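Local coordinates for protein dihydropteroate synthase (Anaplasma phagocytophilum, PDB 6UCZ) that catalyses the condensation of 6-hydroxymethyl-dihydropterin diphosphate with para-aminobenzoate to dihydropteroate in folate synthesis, and here holds pterin-6-yl-methyl-monophosphate, at residues Val275-Val278 with Lys279-Gly282. Sequence-based numbering, arbitrary orientation.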
loop_
_atom_site.group_PDB
_atom_site.type_symbol
_atom_site.label_atom_id
_atom_site.label_comp_id
_atom_site.label_asym_id
_atom_site.label_seq_id
_atom_site.Cartn_x
_atom_site.Cartn_y
_atom_site.Cartn_z
ATOM N N VAL A 275 -5.469 -2.494 -4.178
ATOM C CA VAL A 275 -6.619 -3.372 -4.360
ATOM C C VAL A 275 -6.212 -4.614 -5.133
ATOM O O VAL A 275 -5.252 -4.605 -5.914
ATOM C CB VAL A 275 -7.777 -2.651 -5.103
ATOM C CG1 VAL A 275 -8.324 -1.516 -4.259
ATOM C CG2 VAL A 275 -7.296 -2.153 -6.493
ATOM N N HIS A 276 -6.973 -5.693 -4.919
ATOM C CA HIS A 276 -6.800 -6.907 -5.714
ATOM C C HIS A 276 -7.554 -6.819 -7.040
ATOM O O HIS A 276 -7.006 -7.149 -8.097
ATOM C CB HIS A 276 -7.259 -8.130 -4.912
ATOM C CG HIS A 276 -6.500 -8.329 -3.631
ATOM N ND1 HIS A 276 -6.836 -7.692 -2.455
ATOM C CD2 HIS A 276 -5.405 -9.076 -3.353
ATOM C CE1 HIS A 276 -5.993 -8.050 -1.503
ATOM N NE2 HIS A 276 -5.108 -8.885 -2.024
ATOM N N ASP A 277 -8.814 -6.391 -7.010
ATOM C CA ASP A 277 -9.649 -6.360 -8.213
ATOM C C ASP A 277 -9.608 -4.960 -8.813
ATOM O O ASP A 277 -10.309 -4.049 -8.357
ATOM C CB ASP A 277 -11.080 -6.785 -7.921
ATOM C CG ASP A 277 -11.874 -6.986 -9.184
ATOM O OD1 ASP A 277 -11.680 -6.208 -10.140
ATOM O OD2 ASP A 277 -12.673 -7.939 -9.243
ATOM N N VAL A 278 -8.815 -4.817 -9.875
ATOM C CA VAL A 278 -8.603 -3.520 -10.506
ATOM C C VAL A 278 -9.822 -3.096 -11.328
ATOM O O VAL A 278 -10.168 -1.909 -11.374
ATOM C CB VAL A 278 -7.321 -3.589 -11.358
ATOM C CG1 VAL A 278 -7.330 -2.546 -12.447
ATOM C CG2 VAL A 278 -6.075 -3.472 -10.440
ATOM N N LYS A 279 -10.499 -4.053 -11.968
ATOM C CA LYS A 279 -11.703 -3.741 -12.745
ATOM C C LYS A 279 -12.796 -3.132 -11.868
ATOM O O LYS A 279 -13.342 -2.068 -12.183
ATOM C CB LYS A 279 -12.219 -5.004 -13.443
ATOM C CG LYS A 279 -13.339 -4.756 -14.471
ATOM C CD LYS A 279 -13.972 -6.062 -14.943
ATOM C CE LYS A 279 -15.242 -5.803 -15.766
ATOM N NZ LYS A 279 -15.979 -7.056 -16.125
ATOM N N LEU A 280 -13.116 -3.780 -10.747
ATOM C CA LEU A 280 -14.135 -3.239 -9.858
ATOM C C LEU A 280 -13.728 -1.881 -9.305
ATOM O O LEU A 280 -14.573 -0.991 -9.137
ATOM C CB LEU A 280 -14.405 -4.213 -8.713
ATOM C CG LEU A 280 -15.224 -5.451 -9.048
ATOM C CD1 LEU A 280 -15.416 -6.286 -7.781
ATOM C CD2 LEU A 280 -16.572 -5.054 -9.665
ATOM N N THR A 281 -12.440 -1.703 -9.002
ATOM C CA THR A 281 -11.994 -0.423 -8.460
ATOM C C THR A 281 -12.128 0.685 -9.495
ATOM O O THR A 281 -12.452 1.828 -9.153
ATOM C CB THR A 281 -10.548 -0.526 -7.968
ATOM O OG1 THR A 281 -10.431 -1.636 -7.073
ATOM C CG2 THR A 281 -10.167 0.731 -7.199
ATOM N N GLY A 282 -11.862 0.378 -10.764
ATOM C CA GLY A 282 -12.112 1.366 -11.801
ATOM C C GLY A 282 -13.567 1.794 -11.824
ATOM O O GLY A 282 -13.873 2.987 -11.907
#
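Asp277 and Leu280 meet at the first turn of helix 278-290 as a textbook N-cap: the carboxylate of Asp277 folds forward over the helix start, and its OD1 accepts from Leu280 N at 2.9 Å. The N-H points almost straight at the oxygen (176°), yet it arrives from above the carboxylate plane. CG lies anti to the backbone N (chi1 -170°), which sets the acid beside its own carbonyl carbon and brings OD1 to the amide of Leu280. Its second oxygen lies against hydrocarbon, OD2 standing 3.5 Å from Leu280 CD1, so that the leucine branch slants across the flank of the carboxylate. A negative charge here would probably be favoured by the positive end of the helix dipole.

The main-chain oxygen of Asp277 is gripped twice by Thr281. The hydroxyl OG1 donates to Asp277 O at 2.7 Å, and Thr281 N reaches the same oxygen at 3.2 Å from the opposite face of the carbonyl plane. OG1, turned back beside its own backbone N (chi1 -52°), also meets Val275 tip to tip, with CG2 of the valine 3.2 Å from it. Gly282 N donates to Val278 O at 2.9 Å, the next i to i+4 bond of the helix.

The cap starts helix 278-290 directly after the short turn that leaves strand 272-275, the last strand-to-helix turn of the (beta/alpha)8 TIM barrel of the pterin-binding family, strand 272-275 lying between strands 31-37 and 235-236. His276, within that turn, touches the bound pterin monophosphate and its ND1 is hydrogen-bonded to Ser239 OG, while Ile32 of strand 31-37 packs against Val275, Val278 and Thr281, and Asp255 and Ala259 of helix 255-267 border Leu280.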